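Local coordinates for VirK protein (Legionella pneumophila, PDB 5XTA) that belongs to the VirK family, has a novel fold and is probably exported through type II secretion, its molecular activity not being shown by the structure, at the interface of chains A and B. Residues are numbered along the deposited sequence; one frame, centred on the assembly and turned at random. Chains: chain A/B, VirK protein.

Contact 1: the interface of chains A and B. Residues chain A 58, 60, 77, 95, 100; chain B 60, 62-64, 73, 75.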
ATOM      1  N   SER A  58      -8.935  -3.539  -8.282  1.00 20.18           N
ATOM      2  CA  SER A  58      -9.412  -4.323  -7.120  1.00 21.57           C
ATOM      3  C   SER A  58      -8.668  -3.976  -5.851  1.00 21.89           C
ATOM      4  O   SER A  58      -7.602  -3.328  -5.896  1.00 22.69           O
ATOM      5  CB  SER A  58      -9.272  -5.822  -7.413  1.00 22.36           C
ATOM      6  OG  SER A  58      -7.916  -6.246  -7.501  1.00 23.96           O
ATOM      7  N   ARG A  60      -7.962  -5.871  -1.889  1.00 21.22           N
ATOM      8  CA  ARG A  60      -8.120  -6.940  -0.912  1.00 22.45           C
ATOM      9  C   ARG A  60      -7.981  -6.285   0.451  1.00 24.46           C
ATOM     10  O   ARG A  60      -6.880  -5.864   0.853  1.00 23.61           O
ATOM     11  CB  ARG A  60      -7.048  -8.001  -1.086  1.00 23.89           C
ATOM     12  CG  ARG A  60      -7.191  -9.138  -0.071  1.00 24.64           C
ATOM     13  CD  ARG A  60      -6.086 -10.147  -0.170  1.00 24.14           C
ATOM     14  NE  ARG A  60      -4.822  -9.588   0.289  1.00 24.75           N
ATOM     15  CZ  ARG A  60      -3.782 -10.297   0.727  1.00 25.68           C
ATOM     16  NH1 ARG A  60      -3.824 -11.615   0.868  1.00 24.63           N
ATOM     17  NH2 ARG A  60      -2.694  -9.667   1.094  1.00 28.36           N
ATOM     18  N   TYR A  77     -12.584  -8.784  -0.536  1.00 20.76           N
ATOM     19  CA  TYR A  77     -12.047  -8.503  -1.837  1.00 21.65           C
ATOM     20  C   TYR A  77     -13.100  -7.819  -2.724  1.00 22.23           C
ATOM     21  O   TYR A  77     -14.155  -8.414  -3.049  1.00 20.98           O
ATOM     22  CB  TYR A  77     -11.582  -9.798  -2.482  1.00 22.16           C
ATOM     23  CG  TYR A  77     -11.151  -9.658  -3.914  1.00 23.88           C
ATOM     24  CD1 TYR A  77      -9.933  -9.085  -4.235  1.00 25.37           C
ATOM     25  CD2 TYR A  77     -11.966 -10.083  -4.959  1.00 24.87           C
ATOM     26  CE1 TYR A  77      -9.514  -8.977  -5.558  1.00 27.53           C
ATOM     27  CE2 TYR A  77     -11.566  -9.949  -6.282  1.00 27.14           C
ATOM     28  CZ  TYR A  77     -10.337  -9.391  -6.575  1.00 27.34           C
ATOM     29  OH  TYR A  77      -9.924  -9.246  -7.864  1.00 29.81           O
ATOM     30  N   LEU A  95     -13.699 -13.628   2.024  1.00 26.12           N
ATOM     31  CA  LEU A  95     -12.817 -14.785   2.138  1.00 27.28           C
ATOM     32  C   LEU A  95     -12.249 -14.939   3.547  1.00 27.50           C
ATOM     33  O   LEU A  95     -11.864 -13.966   4.168  1.00 27.01           O
ATOM     34  CB  LEU A  95     -11.661 -14.619   1.161  1.00 29.01           C
ATOM     35  CG  LEU A  95     -12.060 -14.380  -0.297  1.00 30.12           C
ATOM     36  CD1 LEU A  95     -10.899 -13.730  -1.014  1.00 31.87           C
ATOM     37  CD2 LEU A  95     -12.473 -15.666  -0.990  1.00 31.39           C
ATOM     38  N   TYR A 100      -8.784 -18.990   2.958  1.00 34.84           N
ATOM     39  CA  TYR A 100      -9.276 -18.527   1.645  1.00 33.85           C
ATOM     40  C   TYR A 100     -10.615 -19.120   1.180  1.00 35.61           C
ATOM     41  O   TYR A 100     -11.011 -18.902   0.038  1.00 36.43           O
ATOM     42  CB  TYR A 100      -8.232 -18.626   0.537  1.00 34.36           C
ATOM     43  CG  TYR A 100      -7.250 -17.489   0.616  1.00 34.97           C
ATOM     44  CD1 TYR A 100      -7.627 -16.186   0.275  1.00 33.08           C
ATOM     45  CD2 TYR A 100      -5.951 -17.715   1.064  1.00 33.39           C
ATOM     46  CE1 TYR A 100      -6.712 -15.143   0.343  1.00 31.84           C
ATOM     47  CE2 TYR A 100      -5.041 -16.685   1.140  1.00 33.85           C
ATOM     48  CZ  TYR A 100      -5.431 -15.402   0.788  1.00 33.65           C
ATOM     49  OH  TYR A 100      -4.502 -14.407   0.928  1.00 31.78           O
TER
ATOM     50  N   ARG B  60       3.047  -7.583  -5.887  1.00 21.91           N
ATOM     51  CA  ARG B  60       2.299  -8.799  -5.654  1.00 21.42           C
ATOM     52  C   ARG B  60       0.831  -8.424  -5.612  1.00 23.47           C
ATOM     53  O   ARG B  60       0.385  -7.767  -4.651  1.00 25.60           O
ATOM     54  CB  ARG B  60       2.759  -9.458  -4.338  1.00 22.11           C
ATOM     55  CG  ARG B  60       1.910 -10.687  -4.020  1.00 22.59           C
ATOM     56  CD  ARG B  60       2.176 -11.295  -2.675  1.00 23.26           C
ATOM     57  NE  ARG B  60       1.615 -10.467  -1.624  1.00 25.07           N
ATOM     58  CZ  ARG B  60       1.281 -10.861  -0.398  1.00 26.31           C
ATOM     59  NH1 ARG B  60       1.333 -12.121  -0.019  1.00 25.79           N
ATOM     60  NH2 ARG B  60       0.810  -9.970   0.440  1.00 28.58           N
ATOM     61  N   PHE B  62      -3.137  -9.383  -5.623  1.00 22.20           N
ATOM     62  CA  PHE B  62      -4.136 -10.417  -5.345  1.00 23.92           C
ATOM     63  C   PHE B  62      -5.298 -10.319  -6.328  1.00 24.40           C
ATOM     64  O   PHE B  62      -5.743  -9.212  -6.649  1.00 23.73           O
ATOM     65  CB  PHE B  62      -4.670 -10.267  -3.942  1.00 25.50           C
ATOM     66  CG  PHE B  62      -5.652 -11.323  -3.556  1.00 24.52           C
ATOM     67  CD1 PHE B  62      -5.202 -12.545  -3.053  1.00 25.43           C
ATOM     68  CD2 PHE B  62      -7.010 -11.084  -3.635  1.00 25.41           C
ATOM     69  CE1 PHE B  62      -6.085 -13.529  -2.659  1.00 26.62           C
ATOM     70  CE2 PHE B  62      -7.913 -12.057  -3.247  1.00 26.78           C
ATOM     71  CZ  PHE B  62      -7.455 -13.285  -2.770  1.00 27.97           C
ATOM     72  N   THR B  63      -5.757 -11.454  -6.825  1.00 25.54           N
ATOM     73  CA  THR B  63      -6.844 -11.477  -7.789  1.00 29.68           C
ATOM     74  C   THR B  63      -7.668 -12.766  -7.678  1.00 33.54           C
ATOM     75  O   THR B  63      -7.179 -13.824  -7.237  1.00 33.14           O
ATOM     76  CB  THR B  63      -6.300 -11.268  -9.233  1.00 32.87           C
ATOM     77  OG1 THR B  63      -7.373 -10.988 -10.160  1.00 35.13           O
ATOM     78  CG2 THR B  63      -5.468 -12.486  -9.718  1.00 33.03           C
ATOM     79  N   LEU B  64      -8.928 -12.657  -8.083  1.00 35.15           N
ATOM     80  CA  LEU B  64      -9.748 -13.835  -8.373  1.00 38.58           C
ATOM     81  C   LEU B  64      -9.989 -13.946  -9.886  1.00 45.40           C
ATOM     82  O   LEU B  64     -10.735 -14.812 -10.322  1.00 48.13           O
ATOM     83  CB  LEU B  64     -11.099 -13.732  -7.671  1.00 38.77           C
ATOM     84  CG  LEU B  64     -11.321 -14.055  -6.199  1.00 39.21           C
ATOM     85  CD1 LEU B  64     -10.209 -13.525  -5.347  1.00 41.26           C
ATOM     86  CD2 LEU B  64     -12.665 -13.523  -5.728  1.00 39.91           C
ATOM     87  N   PRO B  73      -8.449 -17.831  -5.460  1.00 36.99           N
ATOM     88  CA  PRO B  73      -7.505 -16.845  -4.916  1.00 36.13           C
ATOM     89  C   PRO B  73      -6.036 -17.038  -5.360  1.00 32.92           C
ATOM     90  O   PRO B  73      -5.454 -18.109  -5.200  1.00 31.19           O
ATOM     91  CB  PRO B  73      -7.665 -17.007  -3.398  1.00 36.23           C
ATOM     92  CG  PRO B  73      -9.047 -17.567  -3.235  1.00 37.92           C
ATOM     93  CD  PRO B  73      -9.119 -18.557  -4.362  1.00 39.12           C
ATOM     94  N   PHE B  75      -2.087 -14.812  -6.479  1.00 24.93           N
ATOM     95  CA  PHE B  75      -1.242 -13.606  -6.552  1.00 24.74           C
ATOM     96  C   PHE B  75      -0.605 -13.583  -7.916  1.00 24.86           C
ATOM     97  O   PHE B  75      -0.005 -14.560  -8.327  1.00 25.43           O
ATOM     98  CB  PHE B  75      -0.126 -13.596  -5.519  1.00 23.69           C
ATOM     99  CG  PHE B  75      -0.596 -13.422  -4.102  1.00 23.43           C
ATOM    100  CD1 PHE B  75      -1.208 -12.234  -3.681  1.00 23.26           C
ATOM    101  CD2 PHE B  75      -0.440 -14.440  -3.200  1.00 24.04           C
ATOM    102  CE1 PHE B  75      -1.638 -12.086  -2.378  1.00 23.11           C
ATOM    103  CE2 PHE B  75      -0.872 -14.296  -1.891  1.00 24.58           C
ATOM    104  CZ  PHE B  75      -1.501 -13.119  -1.483  1.00 23.78           C
TER
HETATM  105  O   HOH W   1      -6.477  -6.813  -5.458  1.00 22.59           O
HETATM  106  O   HOH W   2      -7.681  -8.394  -9.552  1.00 37.64           O
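Most residues here have extended backbones, from strands 54-63 and 74-83 of both chains and strand 87-96 of chain A, whereas A:Tyr100 sits in a loop with a positive phi of 71°. B:Phe62 is the centre of the patch, its CG anti to the backbone N, which carries the ring into chain A. A:Arg60 also has CG anti to its N and lays CD over one face of that ring, 3.7 Å from the B:Phe62 centroid; arginine suits this place because its methylenes pack like a hydrocarbon. The bend at chi3 carries its guanidinium past the ring to B:Phe75, A:Arg60 NH1 lying 3.6 Å from B:Phe75 CZ with the planes 88° apart. A:Arg60 NH2 also comes within 3.6 Å of B:Arg60 NH2, without a bond. B:Phe62 turns its CD2-CE2 edge to the face of A:Tyr77 near CD1, the planes 73° apart; B:Leu64 lies over that same face, offset toward the CD2 rim. A:Tyr100 comes tip to tip, its CE1 3.5 Å from B:Phe62 CE1, and runs antiparallel alongside the rigid ring of B:Pro73, its CD1 3.8 Å from B:Pro73 CB. No direct polar bond crosses the patch. One water joins A:Ser58 OG, at 2.6 Å, to the carbonyl of B:Phe62; another gathers A:Ser58 OG, the phenol of A:Tyr77 and B:Thr63 OG1. The site sets the end of B strand 54-63, the following loop and the start of 74-83 against strands 54-63, 74-83 and 87-96 of chain A and the loop with A:Tyr100.

Contact 2: the interface of chains A and B. Residues chain A 14, 19, 45-47; chain B 19, 40-44, 59, 61.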
ATOM      1  N   ILE A  14      -5.183   7.636 -16.161  1.00 25.40           N
ATOM      2  CA  ILE A  14      -4.447   6.391 -15.998  1.00 24.62           C
ATOM      3  C   ILE A  14      -3.216   6.385 -16.924  1.00 25.72           C
ATOM      4  O   ILE A  14      -2.077   6.110 -16.491  1.00 25.20           O
ATOM      5  CB  ILE A  14      -5.351   5.175 -16.228  1.00 23.20           C
ATOM      6  CG1 ILE A  14      -6.421   5.122 -15.150  1.00 22.32           C
ATOM      7  CG2 ILE A  14      -4.522   3.871 -16.232  1.00 23.23           C
ATOM      8  CD1 ILE A  14      -7.585   4.240 -15.498  1.00 23.15           C
ATOM      9  N   ARG A  19      -2.398   8.277  -9.872  1.00 26.09           N
ATOM     10  CA  ARG A  19      -3.004   7.299  -8.987  1.00 26.90           C
ATOM     11  C   ARG A  19      -4.492   7.645  -8.773  1.00 26.86           C
ATOM     12  O   ARG A  19      -4.833   8.764  -8.466  1.00 27.75           O
ATOM     13  CB  ARG A  19      -2.237   7.233  -7.681  1.00 26.04           C
ATOM     14  CG  ARG A  19      -2.806   6.138  -6.783  1.00 29.60           C
ATOM     15  CD  ARG A  19      -1.793   5.537  -5.847  1.00 31.61           C
ATOM     16  NE  ARG A  19      -2.441   4.569  -4.946  1.00 32.89           N
ATOM     17  CZ  ARG A  19      -1.827   3.968  -3.941  1.00 34.57           C
ATOM     18  NH1 ARG A  19      -0.559   4.267  -3.705  1.00 36.88           N
ATOM     19  NH2 ARG A  19      -2.482   3.075  -3.173  1.00 37.83           N
ATOM     20  N   ASN A  45      -3.350   0.562  -5.678  1.00 24.33           N
ATOM     21  CA  ASN A  45      -2.052   0.945  -6.258  1.00 25.45           C
ATOM     22  C   ASN A  45      -1.890   0.520  -7.727  1.00 27.62           C
ATOM     23  O   ASN A  45      -0.866   0.824  -8.327  1.00 29.17           O
ATOM     24  CB  ASN A  45      -0.915   0.398  -5.412  1.00 28.30           C
ATOM     25  CG  ASN A  45      -0.581  -1.025  -5.737  1.00 30.13           C
ATOM     26  OD1 ASN A  45      -1.479  -1.877  -5.887  1.00 28.11           O
ATOM     27  ND2 ASN A  45       0.714  -1.308  -5.858  1.00 32.66           N
ATOM     28  N   ALA A  46      -2.898  -0.193  -8.268  1.00 26.31           N
ATOM     29  CA  ALA A  46      -2.928  -0.691  -9.647  1.00 26.69           C
ATOM     30  C   ALA A  46      -4.334  -0.586 -10.256  1.00 25.48           C
ATOM     31  O   ALA A  46      -5.344  -0.699  -9.568  1.00 26.42           O
ATOM     32  CB  ALA A  46      -2.480  -2.138  -9.680  1.00 27.05           C
ATOM     33  N   VAL A  47      -4.384  -0.326 -11.556  1.00 25.88           N
ATOM     34  CA  VAL A  47      -5.644  -0.109 -12.268  1.00 23.06           C
ATOM     35  C   VAL A  47      -5.348  -0.398 -13.744  1.00 23.45           C
ATOM     36  O   VAL A  47      -4.176  -0.285 -14.212  1.00 22.45           O
ATOM     37  CB  VAL A  47      -6.195   1.326 -12.005  1.00 23.02           C
ATOM     38  CG1 VAL A  47      -5.212   2.367 -12.476  1.00 24.55           C
ATOM     39  CG2 VAL A  47      -7.553   1.566 -12.652  1.00 21.96           C
TER
ATOM     40  N   ARG B  19       7.884   8.908  -5.542  1.00 27.64           N
ATOM     41  CA  ARG B  19       7.226   7.626  -5.723  1.00 27.10           C
ATOM     42  C   ARG B  19       6.998   7.438  -7.231  1.00 25.34           C
ATOM     43  O   ARG B  19       6.495   8.331  -7.925  1.00 27.73           O
ATOM     44  CB  ARG B  19       5.918   7.522  -4.899  1.00 27.29           C
ATOM     45  CG  ARG B  19       5.340   6.120  -5.005  1.00 28.70           C
ATOM     46  CD  ARG B  19       4.540   5.682  -3.800  1.00 30.62           C
ATOM     47  NE  ARG B  19       3.807   4.442  -4.095  1.00 29.64           N
ATOM     48  CZ  ARG B  19       2.955   3.831  -3.276  1.00 27.81           C
ATOM     49  NH1 ARG B  19       2.677   4.365  -2.109  1.00 28.15           N
ATOM     50  NH2 ARG B  19       2.348   2.714  -3.657  1.00 28.01           N
ATOM     51  N   VAL B  40      -1.988  -0.864 -18.326  1.00 27.64           N
ATOM     52  CA  VAL B  40      -1.836  -1.271 -16.925  1.00 27.83           C
ATOM     53  C   VAL B  40      -0.922  -0.287 -16.221  1.00 25.77           C
ATOM     54  O   VAL B  40       0.177   0.006 -16.702  1.00 22.79           O
ATOM     55  CB  VAL B  40      -1.187  -2.658 -16.839  1.00 30.23           C
ATOM     56  CG1 VAL B  40      -0.999  -3.102 -15.398  1.00 31.76           C
ATOM     57  CG2 VAL B  40      -2.053  -3.649 -17.574  1.00 32.85           C
ATOM     58  N   SER B  41      -1.401   0.212 -15.092  1.00 23.94           N
ATOM     59  CA  SER B  41      -0.706   1.157 -14.266  1.00 22.52           C
ATOM     60  C   SER B  41      -0.506   0.530 -12.895  1.00 22.84           C
ATOM     61  O   SER B  41      -1.453   0.000 -12.290  1.00 21.97           O
ATOM     62  CB  SER B  41      -1.521   2.430 -14.096  1.00 24.24           C
ATOM     63  OG  SER B  41      -0.962   3.245 -13.063  1.00 22.32           O
ATOM     64  N   VAL B  42       0.721   0.638 -12.396  1.00 20.67           N
ATOM     65  CA  VAL B  42       1.117   0.107 -11.096  1.00 21.82           C
ATOM     66  C   VAL B  42       2.070   1.079 -10.417  1.00 19.89           C
ATOM     67  O   VAL B  42       3.038   1.503 -11.018  1.00 18.05           O
ATOM     68  CB  VAL B  42       1.843  -1.267 -11.222  1.00 24.88           C
ATOM     69  CG1 VAL B  42       2.300  -1.793  -9.859  1.00 26.34           C
ATOM     70  CG2 VAL B  42       0.933  -2.309 -11.843  1.00 27.54           C
ATOM     71  N   THR B  43       1.791   1.416  -9.161  1.00 20.31           N
ATOM     72  CA  THR B  43       2.723   2.168  -8.319  1.00 21.87           C
ATOM     73  C   THR B  43       3.215   1.322  -7.139  1.00 21.71           C
ATOM     74  O   THR B  43       2.546   1.192  -6.150  1.00 22.90           O
ATOM     75  CB  THR B  43       2.115   3.389  -7.672  1.00 23.61           C
ATOM     76  OG1 THR B  43       1.229   3.959  -8.583  1.00 28.28           O
ATOM     77  CG2 THR B  43       3.208   4.375  -7.299  1.00 24.65           C
ATOM     78  N   PRO B  44       4.411   0.791  -7.230  1.00 23.30           N
ATOM     79  CA  PRO B  44       4.981   0.056  -6.080  1.00 23.44           C
ATOM     80  C   PRO B  44       5.458   1.003  -4.996  1.00 23.12           C
ATOM     81  O   PRO B  44       5.837   2.153  -5.309  1.00 20.97           O
ATOM     82  CB  PRO B  44       6.146  -0.722  -6.694  1.00 24.59           C
ATOM     83  CG  PRO B  44       6.245  -0.286  -8.129  1.00 25.41           C
ATOM     84  CD  PRO B  44       5.318   0.868  -8.379  1.00 23.52           C
ATOM     85  N   ASP B  59       5.523  -6.068  -7.755  1.00 22.63           N
ATOM     86  CA  ASP B  59       4.181  -5.930  -7.162  1.00 23.48           C
ATOM     87  C   ASP B  59       3.541  -7.274  -7.061  1.00 21.99           C
ATOM     88  O   ASP B  59       3.497  -8.031  -8.039  1.00 20.58           O
ATOM     89  CB  ASP B  59       3.310  -5.036  -8.054  1.00 26.04           C
ATOM     90  CG  ASP B  59       1.913  -4.726  -7.440  1.00 27.78           C
ATOM     91  OD1 ASP B  59       1.853  -4.131  -6.357  1.00 30.70           O
ATOM     92  OD2 ASP B  59       0.880  -5.053  -8.076  1.00 28.67           O
ATOM     93  N   HIS B  61       0.086  -8.804  -6.661  1.00 22.25           N
ATOM     94  CA  HIS B  61      -1.273  -8.364  -6.841  1.00 23.14           C
ATOM     95  C   HIS B  61      -2.291  -9.507  -6.631  1.00 22.38           C
ATOM     96  O   HIS B  61      -2.328 -10.464  -7.388  1.00 23.17           O
ATOM     97  CB  HIS B  61      -1.404  -7.774  -8.227  1.00 24.25           C
ATOM     98  CG  HIS B  61      -2.780  -7.302  -8.527  1.00 28.01           C
ATOM     99  ND1 HIS B  61      -3.303  -6.171  -7.946  1.00 30.25           N
ATOM    100  CD2 HIS B  61      -3.773  -7.848  -9.267  1.00 30.30           C
ATOM    101  CE1 HIS B  61      -4.554  -6.019  -8.345  1.00 32.69           C
ATOM    102  NE2 HIS B  61      -4.860  -7.016  -9.158  1.00 31.59           N
TER
HETATM  103  O   HOH W   3      -1.709   5.694 -13.737  1.00 25.29           O
HETATM  104  O   HOH W   4      -1.309  -4.579  -6.820  1.00 26.32           O
HETATM  105  O   HOH W   5      -1.259   2.862 -10.167  1.00 38.63           O
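A:Asn45 CG is wedged between the two backbone branches (chi1 83°), while B:Asp59 sends CG anti to its N (chi1 -175°), so amide and carboxylate meet tip to tip with their planes 50° apart. A:Asn45 ND2 donates to B:Asp59 OD1 at 3.1 Å, in its own amide plane but from above the carboxylate plane. The same nitrogen donates to the carbonyl B:Thr43 O, also at 3.1 Å; asparagine suits the place because one short amide supplies both N-H groups. B:Thr43 O is gripped again by B:Arg19 NH2 at 2.9 Å, in the guanidinium plane. A:Arg19 NH1 lies 3.3 Å from B:Arg19 NH2 without a bond, and the B:Thr43 carbonyl may ease the charge of B:Arg19. B:Thr43 N reaches A:Asn45 O at 2.8 Å, nearly along the C=O axis, and A:Val47 and B:Ser41 exchange a reciprocal pair. B:Ser41 OG, anti to its N, binds two waters, one leading to A:Ile14 O, the other to A:Asn45 O and B:Thr43 OG1. A further water links A:Asn45 OD1, B:Asp59 OD2 and B:His61 ND1. Together these bonds form one end of an antiparallel pairing and probably set its register in the crystal; the structure alone does not show whether it is the biological one.

Contact 3: the interface of chains A and B. Residues chain A 14, 47-51; chain B 37-40.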
ATOM      1  N   ILE A  14      -5.183   7.636 -16.161  1.00 25.40           N
ATOM      2  CA  ILE A  14      -4.447   6.391 -15.998  1.00 24.62           C
ATOM      3  C   ILE A  14      -3.216   6.385 -16.924  1.00 25.72           C
ATOM      4  O   ILE A  14      -2.077   6.110 -16.491  1.00 25.20           O
ATOM      5  CB  ILE A  14      -5.351   5.175 -16.228  1.00 23.20           C
ATOM      6  CG1 ILE A  14      -6.421   5.122 -15.150  1.00 22.32           C
ATOM      7  CG2 ILE A  14      -4.522   3.871 -16.232  1.00 23.23           C
ATOM      8  CD1 ILE A  14      -7.585   4.240 -15.498  1.00 23.15           C
ATOM      9  N   VAL A  47      -4.384  -0.326 -11.556  1.00 25.88           N
ATOM     10  CA  VAL A  47      -5.644  -0.109 -12.268  1.00 23.06           C
ATOM     11  C   VAL A  47      -5.348  -0.398 -13.744  1.00 23.45           C
ATOM     12  O   VAL A  47      -4.176  -0.285 -14.212  1.00 22.45           O
ATOM     13  CB  VAL A  47      -6.195   1.326 -12.005  1.00 23.02           C
ATOM     14  CG1 VAL A  47      -5.212   2.367 -12.476  1.00 24.55           C
ATOM     15  CG2 VAL A  47      -7.553   1.566 -12.652  1.00 21.96           C
HETATM   16  N   MSE A  48      -6.392  -0.774 -14.467  1.00 22.80           N
HETATM   17  CA  MSE A  48      -6.231  -1.189 -15.864  1.00 25.01           C
HETATM   18  C   MSE A  48      -7.315  -0.605 -16.693  1.00 24.31           C
HETATM   19  O   MSE A  48      -8.425  -0.450 -16.207  1.00 22.61           O
HETATM   20  CB  MSE A  48      -6.384  -2.671 -16.106  1.00 28.23           C
HETATM   21  CG  MSE A  48      -5.657  -3.536 -15.117  1.00 34.79           C
HETATM   22 SE   MSE A  48      -5.710  -5.445 -15.689  1.00 48.73          SE
HETATM   23  CE  MSE A  48      -5.459  -5.352 -17.650  1.00 42.78           C
ATOM     24  N   VAL A  49      -6.987  -0.314 -17.955  1.00 23.38           N
ATOM     25  CA  VAL A  49      -7.968   0.028 -18.971  1.00 25.71           C
ATOM     26  C   VAL A  49      -7.951  -1.112 -19.973  1.00 27.15           C
ATOM     27  O   VAL A  49      -6.902  -1.422 -20.500  1.00 27.62           O
ATOM     28  CB  VAL A  49      -7.606   1.321 -19.683  1.00 26.50           C
ATOM     29  CG1 VAL A  49      -8.703   1.702 -20.668  1.00 27.20           C
ATOM     30  CG2 VAL A  49      -7.383   2.439 -18.661  1.00 25.99           C
ATOM     31  N   ILE A  50      -9.096  -1.762 -20.148  1.00 27.77           N
ATOM     32  CA  ILE A  50      -9.243  -2.900 -21.044  1.00 32.45           C
ATOM     33  C   ILE A  50      -9.897  -2.407 -22.324  1.00 33.47           C
ATOM     34  O   ILE A  50     -11.020  -1.880 -22.286  1.00 30.51           O
ATOM     35  CB  ILE A  50     -10.152  -4.006 -20.493  1.00 35.17           C
ATOM     36  CG1 ILE A  50      -9.846  -4.333 -19.040  1.00 36.78           C
ATOM     37  CG2 ILE A  50     -10.039  -5.262 -21.362  1.00 38.02           C
ATOM     38  CD1 ILE A  50      -8.472  -4.902 -18.839  1.00 38.27           C
ATOM     39  N   GLY A  51      -9.197  -2.592 -23.442  1.00 35.34           N
ATOM     40  CA  GLY A  51      -9.661  -2.093 -24.737  1.00 40.10           C
ATOM     41  C   GLY A  51      -9.672  -0.597 -24.530  1.00 43.76           C
ATOM     42  O   GLY A  51      -8.823  -0.065 -23.812  1.00 52.70           O
TER
ATOM     43  N   SER B  37      -5.299  -6.106 -25.661  1.00 71.62           N
ATOM     44  CA  SER B  37      -4.969  -4.705 -25.559  1.00 66.17           C
ATOM     45  C   SER B  37      -5.505  -4.148 -24.227  1.00 59.04           C
ATOM     46  O   SER B  37      -6.685  -4.260 -23.903  1.00 55.55           O
ATOM     47  CB  SER B  37      -5.513  -3.952 -26.771  1.00 66.37           C
ATOM     48  OG  SER B  37      -5.502  -2.556 -26.565  1.00 68.48           O
ATOM     49  N   ALA B  38      -4.585  -3.637 -23.432  1.00 50.75           N
ATOM     50  CA  ALA B  38      -4.912  -3.064 -22.150  1.00 43.66           C
ATOM     51  C   ALA B  38      -3.794  -2.126 -21.793  1.00 39.35           C
ATOM     52  O   ALA B  38      -2.645  -2.247 -22.273  1.00 36.71           O
ATOM     53  CB  ALA B  38      -5.052  -4.142 -21.082  1.00 44.40           C
ATOM     54  N   ILE B  39      -4.138  -1.171 -20.964  1.00 30.59           N
ATOM     55  CA  ILE B  39      -3.180  -0.312 -20.360  1.00 29.38           C
ATOM     56  C   ILE B  39      -3.173  -0.699 -18.907  1.00 28.03           C
ATOM     57  O   ILE B  39      -4.227  -0.797 -18.310  1.00 28.27           O
ATOM     58  CB  ILE B  39      -3.603   1.169 -20.472  1.00 32.46           C
ATOM     59  CG1 ILE B  39      -3.865   1.580 -21.943  1.00 35.52           C
ATOM     60  CG2 ILE B  39      -2.582   2.049 -19.782  1.00 33.76           C
ATOM     61  CD1 ILE B  39      -2.635   1.680 -22.806  1.00 37.20           C
ATOM     62  N   VAL B  40      -1.988  -0.864 -18.326  1.00 27.64           N
ATOM     63  CA  VAL B  40      -1.836  -1.271 -16.925  1.00 27.83           C
ATOM     64  C   VAL B  40      -0.922  -0.287 -16.221  1.00 25.77           C
ATOM     65  O   VAL B  40       0.177   0.006 -16.702  1.00 22.79           O
ATOM     66  CB  VAL B  40      -1.187  -2.658 -16.839  1.00 30.23           C
ATOM     67  CG1 VAL B  40      -0.999  -3.102 -15.398  1.00 31.76           C
ATOM     68  CG2 VAL B  40      -2.053  -3.649 -17.574  1.00 32.85           C
TER
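An intermolecular antiparallel beta ladder forms here, strand 46-50 of chain A lying along strand 38-42 of chain B. A:Val49 and B:Ile39 face each other in a reciprocal pair: A:Val49 N donates to B:Ile39 O at 2.8 Å, and B:Ile39 N returns a bond to A:Val49 O at 2.8 Å. Both donors lie in the carbonyl planes, as befits a regular sheet. The beta-branched A:Val49, B:Ile39 and B:Val40 suit their strands, since branching fits an extended backbone. Beyond the strand, A:Gly51 N donates to B:Ser37 O at 3.0 Å from above the carbonyl plane; B:Ser37 is poorly ordered, so this end is less certain. Glycine suits the pairing of phi 63° with psi -144° by which chain A turns away from its partner. On one face of the ladder A:Met48, a selenomethionine, runs beside B:Val40, both pointing the same way. Its CG is anti to the carbonyl carbon (chi1 -45°), and the flexible unbranched chain bends at chi3 to lay its methyl between two smaller groups. A:Ile50, an engineered residue, adds little to the surface hidden here, whereas B:Ala38 is compact enough to accept that methyl. A:Met48 CE ends 3.7 Å from B:Ala38 CB and 3.8 Å from B:Val40 CG2.

Contacts 2 and 3 are successive stretches of one strand pairing, their C-alpha centres about 11 Å apart and A:Ile14, A:Val47 and B:Val40 common to both; strand 46-50 of chain A and strand 38-42 of chain B run through each. By the same measure contact 1 lies about 15 Å from contact 2 and 19 Å from contact 3, tied to contact 2 by B strand 54-63, which supplies residues to both. A mainly apolar, water-bridged patch thus flanks a backbone-bonded ladder. The chains do not meet as an exact two-fold, and this pairing, in an assembly of four copies, may or may not persist in solution.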